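Local structure of peptidase M42 (5DS0) at residues A252-G257 / Q291-S296; E237-G242 / V316-T321; R172-K177 / L331-T336. The protein is a TET aminopeptidase of the M42 family that probably trims amino-terminal residues from peptides with a pair of metal ions, cobalt in this crystal. All blocks are in the same frame, centred on the assembly; numbering follows the deposited sequence.

Overall arrangement
All three contacts reach the same mixed sheet. Contact 2 is its buried core, two parallel strands at the metal site, where backbone ladder and carboxylate chemistry combine. Contacts 1 and 3 are only partly buried and lie farther from the centre of the chain. In contact 1 a side-chain amide ties a loop to strand 291-295; in contact 3 an antiparallel pairing leads straight into a helix. Contacts 1 and 2 meet where Ser293 bonds to Asp239 and Thr254 to Gly242. Contact 3 adjoins contact 2 through neighbouring strands 314-322 and 329-332, and reaches contact 1 through Asp335, which takes a bond from Gly257 N.

Contact 1. Residues A252-G257 / Q291-S296; sequences ALTKMG and QLSQMS
Gln291, at the start of strand 291-295, carries the polar half of this contact. Its chain is extended beyond CG (chi2 -175°), which lays the carboxamide alongside the backbone of Lys255. OE1 accepts Lys255 N at 2.9 Å through a lone pair in the carbonyl plane. NE2 donates to Lys255 O, also at 2.9 Å, and that oxygen lies close to the amide plane. Gripped at both atoms, the amide has its rotation fixed, and NE2 has a further bond to Gly259 O. An alanine here would remove both bonds to Lys255 and would probably leave the loop 252-257 less firmly held against the strand. Leu292 takes part through its backbone: CD1 of Leu253 comes to 3.6 Å from Leu292 O and reaches on along the strand, with Ser293 CA 4.1 Å from the same methyl. Next, Ser293 sets its CB 3.7 Å from CG2 of Thr254, a methyl that stands beside the backbone N of its own residue. The OG of Ser293, anti to the backbone N, bonds instead to Asp239 OD2. The backbone N of Gln294 lies 4.1 Å from CD1 of Leu253, while the side-chain amide of Gln294 bonds to Thr264 of its own chain and to Asn86 and Val74 O of a second subunit. In the fold, the loop joins strand 232-240 to strand 261-263, with Thr254 resting on Pro320 of strand 314-322, and strand 291-295 runs parallel to strand 261-263.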
loop_
_atom_site.group_PDB
_atom_site.type_symbol
_atom_site.label_atom_id
_atom_site.label_comp_id
_atom_site.label_asym_id
_atom_site.label_seq_id
_atom_site.Cartn_x
_atom_site.Cartn_y
_atom_site.Cartn_z
ATOM N N ALA C 252 -28.735 -16.306 2.258
ATOM C CA ALA C 252 -29.960 -16.279 1.430
ATOM C C ALA C 252 -30.586 -17.665 1.428
ATOM O O ALA C 252 -30.286 -18.505 0.588
ATOM C CB ALA C 252 -29.650 -15.832 0.010
ATOM N N LEU C 253 -31.444 -17.892 2.404
ATOM C CA LEU C 253 -32.043 -19.195 2.616
ATOM C C LEU C 253 -33.002 -19.641 1.512
ATOM O O LEU C 253 -33.117 -20.843 1.282
ATOM C CB LEU C 253 -32.775 -19.232 3.968
ATOM C CG LEU C 253 -31.860 -19.252 5.201
ATOM C CD1 LEU C 253 -32.573 -18.662 6.414
ATOM C CD2 LEU C 253 -31.318 -20.651 5.482
ATOM N N THR C 254 -33.692 -18.706 0.849
ATOM C CA THR C 254 -34.802 -19.080 -0.027
ATOM C C THR C 254 -34.353 -19.488 -1.414
ATOM O O THR C 254 -33.351 -18.999 -1.920
ATOM C CB THR C 254 -35.843 -17.967 -0.167
ATOM O OG1 THR C 254 -35.215 -16.765 -0.606
ATOM C CG2 THR C 254 -36.514 -17.711 1.153
ATOM N N LYS C 255 -35.112 -20.409 -1.999
ATOM C CA LYS C 255 -34.873 -20.906 -3.340
ATOM C C LYS C 255 -36.113 -20.724 -4.190
ATOM O O LYS C 255 -37.234 -20.951 -3.732
ATOM C CB LYS C 255 -34.496 -22.386 -3.284
ATOM C CG LYS C 255 -33.245 -22.666 -2.466
ATOM C CD LYS C 255 -32.765 -24.096 -2.607
ATOM C CE LYS C 255 -31.360 -24.292 -2.054
ATOM N NZ LYS C 255 -30.293 -23.640 -2.866
HETATM N N MSE C 256 -35.923 -20.313 -5.429
HETATM C CA MSE C 256 -37.042 -20.101 -6.325
HETATM C C MSE C 256 -37.632 -21.445 -6.626
HETATM O O MSE C 256 -36.923 -22.383 -6.998
HETATM C CB MSE C 256 -36.561 -19.417 -7.592
HETATM C CG MSE C 256 -37.706 -19.080 -8.526
HETATM SE SE MSE C 256 -37.005 -18.414 -10.240
HETATM C CE MSE C 256 -36.335 -20.064 -11.077
ATOM N N GLY C 257 -38.942 -21.557 -6.442
ATOM C CA GLY C 257 -39.672 -22.793 -6.737
ATOM C C GLY C 257 -39.955 -23.695 -5.553
ATOM O O GLY C 257 -40.698 -24.650 -5.684
ATOM N N GLN C 291 -40.861 -21.449 3.177
ATOM C CA GLN C 291 -39.427 -21.400 3.484
ATOM C C GLN C 291 -39.118 -20.360 4.558
ATOM O O GLN C 291 -39.420 -19.193 4.389
ATOM C CB GLN C 291 -38.615 -21.061 2.235
ATOM C CG GLN C 291 -38.921 -21.918 1.019
ATOM C CD GLN C 291 -38.013 -21.611 -0.150
ATOM O OE1 GLN C 291 -36.819 -21.887 -0.103
ATOM N NE2 GLN C 291 -38.562 -20.997 -1.193
ATOM N N LEU C 292 -38.525 -20.784 5.666
ATOM C CA LEU C 292 -38.126 -19.832 6.688
ATOM C C LEU C 292 -36.968 -19.014 6.178
ATOM O O LEU C 292 -35.992 -19.562 5.685
ATOM C CB LEU C 292 -37.742 -20.551 7.970
ATOM C CG LEU C 292 -38.885 -21.277 8.674
ATOM C CD1 LEU C 292 -38.398 -21.815 10.007
ATOM C CD2 LEU C 292 -40.088 -20.372 8.888
ATOM N N SER C 293 -37.094 -17.698 6.293
ATOM C CA SER C 293 -36.151 -16.759 5.698
ATOM C C SER C 293 -35.712 -15.693 6.696
ATOM O O SER C 293 -36.369 -15.458 7.700
ATOM C CB SER C 293 -36.810 -16.079 4.505
ATOM O OG SER C 293 -36.111 -14.913 4.119
ATOM N N GLN C 294 -34.588 -15.052 6.403
ATOM C CA GLN C 294 -34.067 -13.995 7.246
ATOM C C GLN C 294 -33.330 -12.992 6.381
ATOM O O GLN C 294 -32.463 -13.386 5.649
ATOM C CB GLN C 294 -33.125 -14.601 8.284
ATOM C CG GLN C 294 -33.330 -14.051 9.683
ATOM C CD GLN C 294 -32.606 -14.851 10.757
ATOM O OE1 GLN C 294 -31.445 -14.578 11.068
ATOM N NE2 GLN C 294 -33.295 -15.835 11.342
HETATM N N MSE C 295 -33.667 -11.709 6.459
HETATM C CA MSE C 295 -32.988 -10.677 5.662
HETATM C C MSE C 295 -32.173 -9.793 6.573
HETATM O O MSE C 295 -32.624 -8.730 7.016
HETATM C CB MSE C 295 -33.981 -9.852 4.843
HETATM C CG MSE C 295 -35.070 -10.711 4.191
HETATM SE SE MSE C 295 -36.516 -9.640 3.359
HETATM C CE MSE C 295 -36.455 -7.923 4.337
ATOM N N SER C 296 -30.970 -10.261 6.889
ATOM C CA SER C 296 -29.990 -9.535 7.727
ATOM C C SER C 296 -29.810 -8.022 7.439
ATOM O O SER C 296 -29.645 -7.220 8.368
ATOM C CB SER C 296 -28.633 -10.236 7.600
ATOM O OG SER C 296 -27.572 -9.338 7.828
#

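Contact 2. Residues E237-G242 / V316-T321; sequences EVDIAG and VITIPT. With CO (cobalt (II) ion), chain T.
Glu237 leaves strand 232-240 beside Val316, whose CG1 lies 4.0 Å from Glu237 CB. The bend at chi2 (-66°) then turns CD and its two oxygens onto the cobalt ion, which the carboxylate grips with both: OE2 at 2.2 Å and OE1 at 2.5 Å. OE1 has a second task, accepting Val238 N through its anti lone pair at 3.1 Å, so the metal ligand is steadied by its own strand. His66 and Asp180 bind the same ion, and Asp180 also serves the second cobalt.

Behind this site the strands 237-240 and 316-321 run parallel, their segment axes 52° apart. The ladder alternates: Glu237 N to Ile317 O, Ile319 N to Glu237 O, Asp239 N to Ile319 O, then Thr321 N to Asp239 O at 2.9 Å, and finally Ala241 N to Thr321 O. Ile319 O takes two donors, Asp239 N and Thr321 OG1, both from out of its carbonyl plane. On the face shared with Glu237, Thr318 OG1 donates to the anti lone pair of Asp239 OD2 at 2.7 Å.

Bidentate binding of the cobalt ion and the bond from Val238 N would favour an ionised Glu237, and two hydroxyl partners on OD2, Thr318 and Ser293, would likewise tend to stabilise a negative charge on the buried Asp239.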
loop_
_atom_site.group_PDB
_atom_site.type_symbol
_atom_site.label_atom_id
_atom_site.label_comp_id
_atom_site.label_asym_id
_atom_site.label_seq_id
_atom_site.Cartn_x
_atom_site.Cartn_y
_atom_site.Cartn_z
ATOM N N GLU C 237 -43.703 -9.190 0.072
ATOM C CA GLU C 237 -42.479 -8.655 -0.498
ATOM C C GLU C 237 -41.821 -9.744 -1.331
ATOM O O GLU C 237 -42.339 -10.855 -1.440
ATOM C CB GLU C 237 -41.514 -8.201 0.602
ATOM C CG GLU C 237 -41.405 -6.698 0.829
ATOM C CD GLU C 237 -40.797 -5.865 -0.314
ATOM O OE1 GLU C 237 -40.383 -6.390 -1.356
ATOM O OE2 GLU C 237 -40.711 -4.637 -0.124
ATOM N N VAL C 238 -40.684 -9.403 -1.918
ATOM C CA VAL C 238 -39.843 -10.371 -2.551
ATOM C C VAL C 238 -38.739 -10.747 -1.569
ATOM O O VAL C 238 -38.468 -10.027 -0.628
ATOM C CB VAL C 238 -39.229 -9.822 -3.846
ATOM C CG1 VAL C 238 -40.309 -9.588 -4.872
ATOM C CG2 VAL C 238 -38.447 -8.550 -3.584
ATOM N N ASP C 239 -38.133 -11.902 -1.795
ATOM C CA ASP C 239 -36.994 -12.358 -1.021
ATOM C C ASP C 239 -35.866 -12.519 -2.010
ATOM O O ASP C 239 -36.098 -12.924 -3.159
ATOM C CB ASP C 239 -37.301 -13.714 -0.370
ATOM C CG ASP C 239 -36.851 -13.797 1.085
ATOM O OD1 ASP C 239 -35.752 -13.279 1.415
ATOM O OD2 ASP C 239 -37.601 -14.403 1.896
ATOM N N ILE C 240 -34.653 -12.177 -1.600
ATOM C CA ILE C 240 -33.508 -12.396 -2.447
ATOM C C ILE C 240 -33.298 -13.894 -2.476
ATOM O O ILE C 240 -33.119 -14.514 -1.435
ATOM C CB ILE C 240 -32.247 -11.699 -1.922
ATOM C CG1 ILE C 240 -32.396 -10.167 -1.945
ATOM C CG2 ILE C 240 -31.051 -12.104 -2.768
ATOM C CD1 ILE C 240 -32.605 -9.533 -0.577
ATOM N N ALA C 241 -33.340 -14.482 -3.665
ATOM C CA ALA C 241 -33.243 -15.924 -3.799
ATOM C C ALA C 241 -31.803 -16.339 -3.999
ATOM O O ALA C 241 -31.153 -15.904 -4.966
ATOM C CB ALA C 241 -34.082 -16.403 -4.958
ATOM N N GLY C 242 -31.314 -17.188 -3.091
ATOM C CA GLY C 242 -29.939 -17.701 -3.133
ATOM C C GLY C 242 -29.805 -18.999 -3.903
ATOM O O GLY C 242 -29.522 -20.046 -3.329
ATOM N N VAL C 316 -43.834 -10.692 7.516
ATOM C CA VAL C 316 -43.553 -10.540 6.085
ATOM C C VAL C 316 -43.559 -11.890 5.385
ATOM O O VAL C 316 -42.884 -12.823 5.800
ATOM C CB VAL C 316 -42.195 -9.882 5.816
ATOM C CG1 VAL C 316 -41.996 -9.665 4.331
ATOM C CG2 VAL C 316 -42.075 -8.560 6.553
ATOM N N ILE C 317 -44.338 -11.968 4.313
ATOM C CA ILE C 317 -44.432 -13.165 3.497
ATOM C C ILE C 317 -43.869 -12.824 2.136
ATOM O O ILE C 317 -44.221 -11.801 1.573
ATOM C CB ILE C 317 -45.881 -13.611 3.365
ATOM C CG1 ILE C 317 -46.370 -14.120 4.719
ATOM C CG2 ILE C 317 -46.002 -14.704 2.320
ATOM C CD1 ILE C 317 -47.875 -14.259 4.844
ATOM N N THR C 318 -43.035 -13.702 1.589
ATOM C CA THR C 318 -42.227 -13.346 0.426
ATOM C C THR C 318 -42.299 -14.326 -0.719
ATOM O O THR C 318 -42.511 -15.518 -0.514
ATOM C CB THR C 318 -40.736 -13.243 0.799
ATOM O OG1 THR C 318 -40.273 -14.516 1.267
ATOM C CG2 THR C 318 -40.520 -12.201 1.885
ATOM N N ILE C 319 -42.133 -13.811 -1.929
ATOM C CA ILE C 319 -41.903 -14.645 -3.099
ATOM C C ILE C 319 -40.425 -14.577 -3.483
ATOM O O ILE C 319 -39.916 -13.506 -3.810
ATOM C CB ILE C 319 -42.747 -14.210 -4.305
ATOM C CG1 ILE C 319 -44.236 -14.450 -4.039
ATOM C CG2 ILE C 319 -42.342 -14.997 -5.538
ATOM C CD1 ILE C 319 -44.933 -13.238 -3.468
ATOM N N PRO C 320 -39.731 -15.720 -3.438
ATOM C CA PRO C 320 -38.324 -15.699 -3.817
ATOM C C PRO C 320 -38.162 -15.265 -5.257
ATOM O O PRO C 320 -38.835 -15.806 -6.143
ATOM C CB PRO C 320 -37.879 -17.146 -3.634
ATOM C CG PRO C 320 -38.856 -17.732 -2.678
ATOM C CD PRO C 320 -40.153 -17.033 -2.927
ATOM N N THR C 321 -37.289 -14.280 -5.454
ATOM C CA THR C 321 -37.080 -13.620 -6.737
ATOM C C THR C 321 -35.582 -13.491 -6.966
ATOM O O THR C 321 -34.857 -13.148 -6.057
ATOM C CB THR C 321 -37.698 -12.213 -6.726
ATOM O OG1 THR C 321 -39.098 -12.314 -6.415
ATOM C CG2 THR C 321 -37.522 -11.517 -8.061
HETATM CO CO CO T . -39.465 -4.163 -1.882
#

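Contact 3. Residues R172-K177 / L331-T336; sequences RVAMGK and LSLKDT
A short antiparallel pairing joins strand 173-176 to the end of strand 329-332, just where the chain turns into helix 333-349. Ala174 and Leu331 form the hydrogen-bonded pair: Ala174 N reaches Leu331 O at 2.9 Å, nearly along the C=O axis, and Leu331 N returns to Ala174 O at 3.1 Å. Val173 and Ser332 make the non-hydrogen-bonded pair next to it, and Leu333 N then donates to Arg172 O at 3.0 Å, so the ladder extends into the first residue of the helix. Ser332 is the N-cap of that helix. Its OG, anti to the backbone N (chi1 163°), accepts Asp335 N at 3.1 Å in a nearly straight bond, and its carbonyl O takes both Thr336 N and Thr336 OG1. At its start, strand 173-176 carries a classic beta bulge, formed by Arg172 and Val173 against strand 166-168. On the face of Ala174, the chi1 of Leu331, with CG in the crowded position between backbone N and carbonyl carbon, and its chi2 (73°) together bring CD1 to 4.0 Å from Ala174 CB. Leu333 CD2 closes on the same methyl at 4.1 Å, and Phe179 of helix 179-197 packs against both Ala174 and Leu331.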
loop_
_atom_site.group_PDB
_atom_site.type_symbol
_atom_site.label_atom_id
_atom_site.label_comp_id
_atom_site.label_asym_id
_atom_site.label_seq_id
_atom_site.Cartn_x
_atom_site.Cartn_y
_atom_site.Cartn_z
ATOM N N ARG C 172 -43.288 -21.737 -16.550
ATOM C CA ARG C 172 -43.083 -21.854 -15.097
ATOM C C ARG C 172 -42.526 -20.590 -14.425
ATOM O O ARG C 172 -42.791 -20.362 -13.252
ATOM C CB ARG C 172 -42.120 -23.007 -14.789
ATOM C CG ARG C 172 -42.752 -24.379 -14.750
ATOM C CD ARG C 172 -41.798 -25.420 -14.179
ATOM N NE ARG C 172 -40.443 -25.356 -14.749
ATOM C CZ ARG C 172 -40.014 -25.989 -15.846
ATOM N NH1 ARG C 172 -40.838 -26.767 -16.551
ATOM N NH2 ARG C 172 -38.751 -25.840 -16.236
ATOM N N VAL C 173 -41.755 -19.798 -15.169
ATOM C CA VAL C 173 -40.940 -18.715 -14.599
ATOM C C VAL C 173 -41.135 -17.394 -15.319
ATOM O O VAL C 173 -40.994 -17.319 -16.533
ATOM C CB VAL C 173 -39.447 -19.046 -14.705
ATOM C CG1 VAL C 173 -38.602 -17.872 -14.281
ATOM C CG2 VAL C 173 -39.111 -20.278 -13.875
ATOM N N ALA C 174 -41.464 -16.361 -14.557
ATOM C CA ALA C 174 -41.740 -15.040 -15.108
ATOM C C ALA C 174 -40.469 -14.216 -15.163
ATOM O O ALA C 174 -39.658 -14.274 -14.240
ATOM C CB ALA C 174 -42.780 -14.333 -14.252
HETATM N N MSE C 175 -40.316 -13.439 -16.230
HETATM C CA MSE C 175 -39.111 -12.645 -16.448
HETATM C C MSE C 175 -39.489 -11.230 -16.760
HETATM O O MSE C 175 -40.303 -10.985 -17.642
HETATM C CB MSE C 175 -38.350 -13.215 -17.624
HETATM C CG MSE C 175 -37.022 -12.510 -17.877
HETATM SE SE MSE C 175 -36.086 -13.495 -19.326
HETATM C CE MSE C 175 -34.450 -12.444 -19.605
ATOM N N GLY C 176 -38.895 -10.285 -16.036
ATOM C CA GLY C 176 -39.174 -8.879 -16.223
ATOM C C GLY C 176 -38.726 -8.045 -15.052
ATOM O O GLY C 176 -37.963 -8.498 -14.201
ATOM N N LYS C 177 -39.140 -6.785 -15.042
ATOM C CA LYS C 177 -38.701 -5.850 -14.004
ATOM C C LYS C 177 -39.807 -5.637 -12.996
ATOM O O LYS C 177 -40.924 -6.116 -13.166
ATOM C CB LYS C 177 -38.322 -4.507 -14.612
ATOM C CG LYS C 177 -39.513 -3.681 -15.094
ATOM C CD LYS C 177 -39.075 -2.330 -15.621
ATOM C CE LYS C 177 -40.206 -1.595 -16.313
ATOM N NZ LYS C 177 -41.097 -0.953 -15.319
ATOM N N LEU C 331 -38.975 -14.941 -11.254
ATOM C CA LEU C 331 -39.660 -15.599 -10.139
ATOM C C LEU C 331 -40.540 -16.746 -10.624
ATOM O O LEU C 331 -40.843 -16.827 -11.804
ATOM C CB LEU C 331 -40.457 -14.584 -9.299
ATOM C CG LEU C 331 -41.552 -13.738 -9.943
ATOM C CD1 LEU C 331 -42.790 -14.562 -10.258
ATOM C CD2 LEU C 331 -41.937 -12.622 -9.005
ATOM N N SER C 332 -40.942 -17.604 -9.686
ATOM C CA SER C 332 -41.755 -18.786 -9.986
ATOM C C SER C 332 -43.253 -18.487 -9.885
ATOM O O SER C 332 -43.722 -17.985 -8.871
ATOM C CB SER C 332 -41.401 -19.905 -9.019
ATOM O OG SER C 332 -42.394 -20.916 -9.004
ATOM N N LEU C 333 -44.005 -18.809 -10.930
ATOM C CA LEU C 333 -45.459 -18.630 -10.911
ATOM C C LEU C 333 -46.127 -19.563 -9.918
ATOM O O LEU C 333 -47.185 -19.244 -9.383
ATOM C CB LEU C 333 -46.056 -18.853 -12.291
ATOM C CG LEU C 333 -45.609 -17.807 -13.300
ATOM C CD1 LEU C 333 -46.181 -18.150 -14.660
ATOM C CD2 LEU C 333 -46.034 -16.402 -12.883
ATOM N N LYS C 334 -45.506 -20.718 -9.688
ATOM C CA LYS C 334 -45.974 -21.661 -8.703
ATOM C C LYS C 334 -45.850 -21.090 -7.288
ATOM O O LYS C 334 -46.796 -21.197 -6.506
ATOM C CB LYS C 334 -45.188 -22.951 -8.819
ATOM C CG LYS C 334 -45.740 -24.074 -7.969
ATOM C CD LYS C 334 -44.757 -25.220 -7.886
ATOM C CE LYS C 334 -45.280 -26.275 -6.929
ATOM N NZ LYS C 334 -44.233 -27.290 -6.603
ATOM N N ASP C 335 -44.698 -20.507 -6.959
ATOM C CA ASP C 335 -44.513 -19.853 -5.658
ATOM C C ASP C 335 -45.575 -18.770 -5.444
ATOM O O ASP C 335 -46.156 -18.652 -4.364
ATOM C CB ASP C 335 -43.143 -19.174 -5.563
ATOM C CG ASP C 335 -41.970 -20.155 -5.413
ATOM O OD1 ASP C 335 -42.195 -21.351 -5.094
ATOM O OD2 ASP C 335 -40.799 -19.702 -5.619
ATOM N N THR C 336 -45.809 -17.977 -6.488
ATOM C CA THR C 336 -46.794 -16.900 -6.470
ATOM C C THR C 336 -48.188 -17.448 -6.163
ATOM O O THR C 336 -48.899 -16.936 -5.300
ATOM C CB THR C 336 -46.823 -16.180 -7.834
ATOM O OG1 THR C 336 -45.511 -15.728 -8.132
ATOM C CG2 THR C 336 -47.763 -14.992 -7.833
#